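Local structure of thioesterase (Pseudomonas aeruginosa, 2O5U) at residues Q17-R22 with Q81-G86; T43-Y48 with M85-A90; L92-V97 with E135-L140. The protein probably hydrolyses the thioester bond of fatty acyl-CoA substrates, as a hotdog-fold enzyme of the 4-hydroxybenzoyl-CoA thioesterase family. One frame throughout, in Å; residues are numbered along the deposited sequence. Where two conformers were deposited one is given.

Contact 1 (Q17-R22 with Q81-G86)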
loop_
_atom_site.group_PDB
_atom_site.type_symbol
_atom_site.label_atom_id
_atom_site.label_comp_id
_atom_site.label_asym_id
_atom_site.label_seq_id
_atom_site.Cartn_x
_atom_site.Cartn_y
_atom_site.Cartn_z
ATOM N N GLN A 17 4.326 18.472 -9.500
ATOM C CA GLN A 17 5.320 17.634 -8.855
ATOM C C GLN A 17 5.357 16.279 -9.481
ATOM O O GLN A 17 4.338 15.593 -9.510
ATOM C CB GLN A 17 5.015 17.451 -7.379
ATOM C CG GLN A 17 6.124 16.678 -6.666
ATOM C CD GLN A 17 5.685 16.143 -5.340
ATOM O OE1 GLN A 17 4.800 16.702 -4.714
ATOM N NE2 GLN A 17 6.331 15.075 -4.880
ATOM N N PRO A 18 6.546 15.869 -9.891
ATOM C CA PRO A 18 6.691 14.529 -10.386
ATOM C C PRO A 18 6.591 13.547 -9.215
ATOM O O PRO A 18 7.009 13.848 -8.076
ATOM C CB PRO A 18 8.097 14.561 -11.008
ATOM C CG PRO A 18 8.816 15.555 -10.192
ATOM C CD PRO A 18 7.831 16.600 -9.895
ATOM N N ILE A 19 6.015 12.378 -9.478
ATOM C CA ILE A 19 5.961 11.275 -8.515
ATOM C C ILE A 19 6.327 10.034 -9.288
ATOM O O ILE A 19 5.694 9.744 -10.259
ATOM C CB ILE A 19 4.561 11.085 -7.901
ATOM C CG1 ILE A 19 4.146 12.365 -7.113
ATOM C CG2 ILE A 19 4.524 9.858 -7.003
ATOM C CD1 ILE A 19 2.882 12.247 -6.281
ATOM N N SER A 20 7.367 9.326 -8.863
ATOM C CA SER A 20 7.709 8.096 -9.543
ATOM C C SER A 20 6.690 7.007 -9.215
ATOM O O SER A 20 6.221 6.884 -8.073
ATOM C CB SER A 20 9.134 7.659 -9.188
ATOM O OG SER A 20 9.321 7.578 -7.784
ATOM N N THR A 21 6.365 6.205 -10.228
ATOM C CA THR A 21 5.488 5.060 -10.021
ATOM C C THR A 21 6.278 3.852 -9.440
ATOM O O THR A 21 7.519 3.744 -9.613
ATOM C CB THR A 21 4.740 4.662 -11.290
ATOM O OG1 THR A 21 5.716 4.565 -12.337
ATOM C CG2 THR A 21 3.661 5.747 -11.624
ATOM N N ARG A 22 5.552 2.976 -8.721
ATOM C CA ARG A 22 6.152 1.845 -8.055
ATOM C C ARG A 22 5.518 0.599 -8.611
ATOM O O ARG A 22 4.418 0.658 -9.189
ATOM C CB ARG A 22 5.955 1.878 -6.533
ATOM C CG ARG A 22 6.698 3.080 -5.819
ATOM C CD ARG A 22 6.247 3.171 -4.354
ATOM N NE ARG A 22 6.814 4.390 -3.801
ATOM C CZ ARG A 22 6.714 4.755 -2.534
ATOM N NH1 ARG A 22 6.096 3.947 -1.673
ATOM N NH2 ARG A 22 7.233 5.927 -2.131
ATOM N N GLN A 81 5.440 4.230 -16.067
ATOM C CA GLN A 81 5.273 5.582 -16.590
ATOM C C GLN A 81 5.629 6.661 -15.549
ATOM O O GLN A 81 5.360 6.536 -14.315
ATOM C CB GLN A 81 3.859 5.761 -17.150
ATOM C CG GLN A 81 3.696 4.948 -18.448
ATOM C CD GLN A 81 2.315 5.074 -19.029
ATOM O OE1 GLN A 81 1.337 4.805 -18.355
ATOM N NE2 GLN A 81 2.223 5.541 -20.266
ATOM N N ARG A 82 6.231 7.745 -16.040
ATOM C CA ARG A 82 6.497 8.887 -15.170
ATOM C C ARG A 82 5.274 9.830 -15.185
ATOM O O ARG A 82 4.770 10.195 -16.233
ATOM C CB ARG A 82 7.791 9.622 -15.607
ATOM C CG ARG A 82 9.041 8.713 -15.783
ATOM C CD ARG A 82 10.160 9.501 -16.465
ATOM N NE ARG A 82 11.284 8.635 -16.832
ATOM N N ILE A 83 4.816 10.201 -14.001
ATOM C CA ILE A 83 3.613 10.983 -13.852
ATOM C C ILE A 83 3.967 12.297 -13.148
ATOM O O ILE A 83 5.077 12.451 -12.626
ATOM C CB ILE A 83 2.450 10.182 -13.142
ATOM C CG1 ILE A 83 2.741 9.862 -11.650
ATOM C CG2 ILE A 83 2.074 8.854 -13.944
ATOM C CD1 ILE A 83 2.196 10.957 -10.639
ATOM N N GLU A 84 3.035 13.223 -13.167
ATOM C CA GLU A 84 3.179 14.434 -12.400
ATOM C C GLU A 84 1.817 14.920 -11.982
ATOM O O GLU A 84 0.836 14.757 -12.726
ATOM C CB GLU A 84 4.000 15.496 -13.162
ATOM C CG GLU A 84 3.249 16.401 -14.031
ATOM C CD GLU A 84 4.168 17.336 -14.806
ATOM O OE1 GLU A 84 4.928 18.115 -14.173
ATOM O OE2 GLU A 84 4.109 17.295 -16.054
ATOM N N MET A 85 1.770 15.524 -10.792
ATOM C CA MET A 85 0.531 16.002 -10.210
ATOM C C MET A 85 0.513 17.484 -10.326
ATOM O O MET A 85 1.509 18.111 -9.939
ATOM C CB MET A 85 0.455 15.656 -8.717
ATOM C CG MET A 85 0.519 14.162 -8.396
ATOM S SD MET A 85 -0.738 13.194 -9.273
ATOM C CE MET A 85 -2.260 13.862 -8.648
ATOM N N GLY A 86 -0.574 18.020 -10.899
ATOM C CA GLY A 86 -0.914 19.459 -10.806
ATOM C C GLY A 86 -1.761 19.748 -9.583
ATOM O O GLY A 86 -2.652 18.964 -9.193
HETATM O O HOH W 1 8.183 6.863 -12.554
#
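Ile-19 packs on both Ile-83 and Met-85, and this is the tight side of the contact. CD1 of Ile-83 lies 3.6 Å from CB of Ile-19. CG1 of Ile-83, held between the backbone N and the carbonyl carbon (chi1 68°), comes 3.3 Å from the backbone O of Ile-19. CD1 of Ile-19 reaches CG of Met-85 at 3.7 Å, with the two side chains crossing obliquely. Phe-40 of helix 34-53 covers Ile-19 and Met-85 on this face. The strands are antiparallel, and 15-19 is an outermost strand of the hotdog sheet within the chain. Gln-17 and Met-85 form a hydrogen-bonded pair: N of Met-85 donates to O of Gln-17 at 2.9 Å, and N of Gln-17 donates back to O of Met-85. The other face is looser. There Pro-18 is exposed, its CA 4.0 Å from CB of Glu-84, and the carboxylate of Glu-84 turns to a salt bridge with Arg-10. Farther along, in the loop, OG1 of Thr-21 donates to O of Gln-81 at 2.8 Å. A water accepts from N of Thr-21 and donates weakly to that same carbonyl.

Contact 2 (T43-Y48 with M85-A90); sequences TAVNTY and MGLRVA
Ala-44 meets Met-85 where the long helix 34-53 of the hotdog fold, the sausage in the bun, lies against its antiparallel sheet. The segment axes run 62° apart and approach to 9.2 Å. Thr-43, first in the helical segment, turns to the second subunit: its OG1 is hydrogen-bonded to N of Trp-23 of that subunit and to O of Ala-39 in its own chain. Ala-44 points at the strand. Its CB lies 3.8 Å from CB of Met-85. The CA atoms of Ala-44 and Met-85 are 6.5 Å apart, a close approach consistent with the small methyl. Val-45 follows with one branch. Its CG2, anti to the carbonyl carbon, touches CD1 of Leu-87 at 3.8 Å, and the two side chains cross at about a right angle. Leu-101 of strand 96-105 also packs on Ala-44 and Val-45, so the helix rests on more than one strand. Thr-47 turns back within the helix: its N and OG1 reach O of Thr-43 from opposite faces of the carbonyl plane, OG1 at 2.6 Å. No hydrogen bond joins the two segments. The hydroxyl of Tyr-48 probably hydrogen-bonds to O of Ala-139, while CB of Tyr-48 lies 4.3 Å from CD2 of Leu-87.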
loop_
_atom_site.group_PDB
_atom_site.type_symbol
_atom_site.label_atom_id
_atom_site.label_comp_id
_atom_site.label_asym_id
_atom_site.label_seq_id
_atom_site.Cartn_x
_atom_site.Cartn_y
_atom_site.Cartn_z
ATOM N N THR A 43 0.379 12.977 -1.208
ATOM C CA THR A 43 1.795 13.248 -1.412
ATOM C C THR A 43 2.069 14.622 -1.979
ATOM O O THR A 43 2.894 15.342 -1.445
ATOM C CB THR A 43 2.457 12.120 -2.273
ATOM O OG1 THR A 43 2.259 10.918 -1.544
ATOM C CG2 THR A 43 3.968 12.387 -2.498
ATOM N N ALA A 44 1.379 14.971 -3.061
ATOM C CA ALA A 44 1.584 16.244 -3.757
ATOM C C ALA A 44 1.296 17.398 -2.787
ATOM O O ALA A 44 2.065 18.382 -2.723
ATOM C CB ALA A 44 0.613 16.331 -4.961
ATOM N N VAL A 45 0.180 17.298 -2.078
ATOM C CA VAL A 45 -0.237 18.390 -1.165
ATOM C C VAL A 45 0.749 18.497 0.001
ATOM O O VAL A 45 1.272 19.565 0.302
ATOM C CB VAL A 45 -1.699 18.223 -0.669
ATOM C CG1 VAL A 45 -2.006 19.189 0.511
ATOM C CG2 VAL A 45 -2.693 18.521 -1.775
ATOM N N ASN A 46 1.035 17.381 0.650
ATOM C CA ASN A 46 1.922 17.502 1.847
ATOM C C ASN A 46 3.380 17.836 1.569
ATOM O O ASN A 46 4.046 18.526 2.366
ATOM C CB ASN A 46 1.730 16.275 2.722
ATOM C CG ASN A 46 0.424 16.318 3.432
ATOM O OD1 ASN A 46 0.240 17.134 4.344
ATOM N ND2 ASN A 46 -0.487 15.430 3.067
ATOM N N THR A 47 3.866 17.375 0.422
ATOM C CA THR A 47 5.199 17.763 -0.057
ATOM C C THR A 47 5.321 19.299 -0.122
ATOM O O THR A 47 6.253 19.888 0.459
ATOM C CB THR A 47 5.517 17.072 -1.418
ATOM O OG1 THR A 47 5.453 15.644 -1.244
ATOM C CG2 THR A 47 6.929 17.467 -1.934
ATOM N N TYR A 48 4.340 19.921 -0.775
ATOM C CA TYR A 48 4.223 21.372 -0.842
ATOM C C TYR A 48 4.148 22.069 0.547
ATOM O O TYR A 48 4.948 22.982 0.815
ATOM C CB TYR A 48 3.036 21.768 -1.688
ATOM C CG TYR A 48 2.990 23.252 -1.924
ATOM C CD1 TYR A 48 3.765 23.846 -2.928
ATOM C CD2 TYR A 48 2.159 24.061 -1.136
ATOM C CE1 TYR A 48 3.723 25.230 -3.133
ATOM C CE2 TYR A 48 2.106 25.421 -1.314
ATOM C CZ TYR A 48 2.882 26.007 -2.319
ATOM O OH TYR A 48 2.788 27.388 -2.444
ATOM N N MET A 85 1.770 15.524 -10.792
ATOM C CA MET A 85 0.531 16.002 -10.210
ATOM C C MET A 85 0.513 17.484 -10.326
ATOM O O MET A 85 1.509 18.111 -9.939
ATOM C CB MET A 85 0.455 15.656 -8.717
ATOM C CG MET A 85 0.519 14.162 -8.396
ATOM S SD MET A 85 -0.738 13.194 -9.273
ATOM C CE MET A 85 -2.260 13.862 -8.648
ATOM N N GLY A 86 -0.574 18.020 -10.899
ATOM C CA GLY A 86 -0.914 19.459 -10.806
ATOM C C GLY A 86 -1.761 19.748 -9.583
ATOM O O GLY A 86 -2.652 18.964 -9.193
ATOM N N LEU A 87 -1.452 20.861 -8.954
ATOM C CA LEU A 87 -2.103 21.291 -7.751
ATOM C C LEU A 87 -2.534 22.753 -7.846
ATOM O O LEU A 87 -1.770 23.600 -8.353
ATOM C CB LEU A 87 -1.123 21.104 -6.597
ATOM C CG LEU A 87 -1.529 21.602 -5.197
ATOM C CD1 LEU A 87 -2.858 20.988 -4.692
ATOM C CD2 LEU A 87 -0.388 21.333 -4.211
ATOM N N ARG A 88 -3.778 23.027 -7.453
ATOM C CA ARG A 88 -4.198 24.381 -7.116
ATOM C C ARG A 88 -5.106 24.346 -5.875
ATOM O O ARG A 88 -5.660 23.301 -5.554
ATOM C CB ARG A 88 -4.954 25.009 -8.264
ATOM C CG ARG A 88 -6.249 24.353 -8.514
ATOM C CD ARG A 88 -7.056 25.255 -9.436
ATOM N NE ARG A 88 -8.422 24.761 -9.640
ATOM C CZ ARG A 88 -8.785 23.914 -10.606
ATOM N NH1 ARG A 88 -7.894 23.430 -11.453
ATOM N NH2 ARG A 88 -10.046 23.545 -10.725
ATOM N N VAL A 89 -5.263 25.505 -5.222
ATOM C CA VAL A 89 -6.168 25.652 -4.084
ATOM C C VAL A 89 -7.405 26.311 -4.674
ATOM O O VAL A 89 -7.329 27.385 -5.282
ATOM C CB VAL A 89 -5.488 26.514 -2.973
ATOM C CG1 VAL A 89 -6.512 27.217 -2.080
ATOM C CG2 VAL A 89 -4.476 25.602 -2.176
ATOM N N ALA A 90 -8.550 25.676 -4.498
ATOM C CA ALA A 90 -9.830 26.234 -4.995
ATOM C C ALA A 90 -10.431 27.163 -3.969
ATOM O O ALA A 90 -11.058 28.137 -4.320
ATOM C CB ALA A 90 -10.835 25.108 -5.296
#

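Contact 3 (L92-V97 with E135-L140); sequences LGNSSV and ELRDAL
The guanidinium of Arg-137 meets the carbonyls of Gly-93 and Asn-94 at its edge, both oxygens close to its plane. CG of Leu-92 approaches the group at a slant. NH1 donates to O of Gly-93 at 2.9 Å, from above the carbonyl plane (42° out of it). NH2 donates to O of Asn-94, also at 2.9 Å, but lies in that carbonyl's plane, on a lone pair. The amide of Asn-94 is turned 21° from the guanidinium plane, with OD1 3.9 Å from NH2 of Arg-137. A bend at chi3 (-53°) sets NE off the line of the aliphatic chain. That chain is packed as well: CD2 of Leu-92 lies 4.0 Å from CG of Arg-137. The other branch, CD1 of Leu-92, touches CD1 of Leu-140 at 3.7 Å. Val-97 meets Leu-140 tip to tip, its CG2 4.0 Å from CD1 of Leu-140. The contact thus joins the hairpin turn between strands 83-92 and 96-105 to the C-terminal helix 134-141. NH2 also makes a weak hydrogen bond to O of Ile-132. Two neutral carbonyls take the main bonds of a cation, so the hairpin is gripped through its backbone, and the partial negative charge of both oxygens would favour the charged guanidinium.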
loop_
_atom_site.group_PDB
_atom_site.type_symbol
_atom_site.label_atom_id
_atom_site.label_comp_id
_atom_site.label_asym_id
_atom_site.label_seq_id
_atom_site.Cartn_x
_atom_site.Cartn_y
_atom_site.Cartn_z
ATOM N N LEU A 92 -9.710 28.814 0.270
ATOM C CA LEU A 92 -8.845 28.890 1.421
ATOM C C LEU A 92 -9.601 29.662 2.489
ATOM O O LEU A 92 -9.973 30.833 2.308
ATOM C CB LEU A 92 -7.512 29.554 1.050
ATOM C CG LEU A 92 -6.519 29.902 2.174
ATOM C CD1 LEU A 92 -6.026 28.614 2.779
ATOM C CD2 LEU A 92 -5.342 30.687 1.615
ATOM N N GLY A 93 -9.905 28.961 3.560
ATOM C CA GLY A 93 -10.719 29.528 4.590
ATOM C C GLY A 93 -9.844 29.671 5.811
ATOM O O GLY A 93 -8.626 29.529 5.731
ATOM N N ASN A 94 -10.492 29.939 6.930
ATOM C CA ASN A 94 -9.797 30.171 8.201
ATOM C C ASN A 94 -9.136 28.876 8.692
ATOM O O ASN A 94 -7.920 28.871 9.008
ATOM C CB ASN A 94 -10.788 30.686 9.248
ATOM C CG ASN A 94 -10.092 31.213 10.507
ATOM O OD1 ASN A 94 -9.059 31.872 10.422
ATOM N ND2 ASN A 94 -10.663 30.924 11.677
ATOM N N SER A 95 -9.928 27.796 8.757
ATOM C CA SER A 95 -9.412 26.498 9.230
ATOM C C SER A 95 -9.393 25.385 8.178
ATOM O O SER A 95 -8.824 24.326 8.427
ATOM C CB SER A 95 -10.134 26.025 10.481
ATOM O OG SER A 95 -11.518 25.819 10.261
ATOM N N SER A 96 -9.973 25.640 7.002
ATOM C CA SER A 96 -10.070 24.604 6.024
ATOM C C SER A 96 -9.617 25.115 4.645
ATOM O O SER A 96 -9.635 26.312 4.350
ATOM C CB SER A 96 -11.509 24.080 5.987
ATOM O OG SER A 96 -12.350 25.055 5.391
ATOM N N VAL A 97 -9.263 24.175 3.786
ATOM C CA VAL A 97 -8.701 24.462 2.483
ATOM C C VAL A 97 -9.142 23.312 1.548
ATOM O O VAL A 97 -9.086 22.124 1.898
ATOM C CB VAL A 97 -7.120 24.711 2.538
ATOM C CG1 VAL A 97 -6.363 23.537 3.070
ATOM C CG2 VAL A 97 -6.528 25.158 1.149
ATOM N N GLU A 135 2.269 30.858 8.136
ATOM C CA GLU A 135 3.238 30.435 7.135
ATOM C C GLU A 135 2.607 29.430 6.150
ATOM O O GLU A 135 2.875 29.485 4.974
ATOM C CB GLU A 135 4.517 29.886 7.823
ATOM C CG GLU A 135 5.600 29.321 6.876
ATOM C CD GLU A 135 6.937 28.939 7.597
ATOM O OE1 GLU A 135 7.898 28.555 6.901
ATOM O OE2 GLU A 135 7.066 29.019 8.852
ATOM N N LEU A 136 1.757 28.537 6.632
ATOM C CA LEU A 136 1.073 27.587 5.761
ATOM C C LEU A 136 0.006 28.309 4.891
ATOM O O LEU A 136 -0.108 28.038 3.685
ATOM C CB LEU A 136 0.442 26.524 6.641
ATOM C CG LEU A 136 -0.206 25.262 6.149
ATOM C CD1 LEU A 136 0.664 24.674 5.065
ATOM C CD2 LEU A 136 -0.320 24.270 7.305
ATOM N N ARG A 137 -0.767 29.227 5.485
ATOM C CA ARG A 137 -1.708 30.088 4.724
ATOM C C ARG A 137 -1.020 30.799 3.524
ATOM O O ARG A 137 -1.547 30.819 2.391
ATOM C CB ARG A 137 -2.351 31.149 5.645
ATOM C CG ARG A 137 -3.478 31.946 4.973
ATOM C CD ARG A 137 -4.150 32.949 5.922
ATOM N NE ARG A 137 -4.593 32.261 7.141
ATOM C CZ ARG A 137 -5.677 31.501 7.243
ATOM N NH1 ARG A 137 -6.485 31.350 6.204
ATOM N NH2 ARG A 137 -5.943 30.881 8.389
ATOM N N ASP A 138 0.128 31.407 3.796
ATOM C CA ASP A 138 0.884 32.179 2.783
ATOM C C ASP A 138 1.231 31.294 1.599
ATOM O O ASP A 138 1.051 31.679 0.471
ATOM C CB ASP A 138 2.187 32.725 3.381
ATOM C CG ASP A 138 1.962 33.931 4.274
ATOM O OD1 ASP A 138 0.838 34.506 4.245
ATOM O OD2 ASP A 138 2.919 34.281 4.986
ATOM N N ALA A 139 1.701 30.092 1.881
ATOM C CA ALA A 139 2.028 29.093 0.845
ATOM C C ALA A 139 0.803 28.633 0.065
ATOM O O ALA A 139 0.856 28.447 -1.186
ATOM C CB ALA A 139 2.744 27.913 1.485
ATOM N N LEU A 140 -0.298 28.409 0.782
ATOM C CA LEU A 140 -1.551 27.986 0.136
ATOM C C LEU A 140 -2.127 29.117 -0.735
ATOM O O LEU A 140 -2.688 28.870 -1.806
ATOM C CB LEU A 140 -2.593 27.593 1.180
ATOM C CG LEU A 140 -2.275 26.346 2.004
ATOM C CD1 LEU A 140 -3.242 26.250 3.190
ATOM C CD2 LEU A 140 -2.387 25.153 1.000
#

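In the fold
Contacts 1 and 2 share Met-85 and Gly-86 on strand 83-92, and their centres are about 12 Å apart. They touch through Gln-17 and Ile-19, which pack on helix 34-53. Contact 3 lies about 13 Å from contact 2 and about 25 Å from contact 1, centre to centre, and on the opposite side of the chain's centre from contact 1. It meets contact 2 through the hydroxyl of Tyr-48 and through Val-89. Along the chain, contacts 1 and 2 both end on strand 83-92 before contact 3 opens at the following hairpin. One antiparallel sheet includes strand 15-19, outermost within the chain, and packs against helices 34-53 and 134-141. Contacts 1 and 2 also border the second subunit, whereas contact 3 touches no other chain of the assembly.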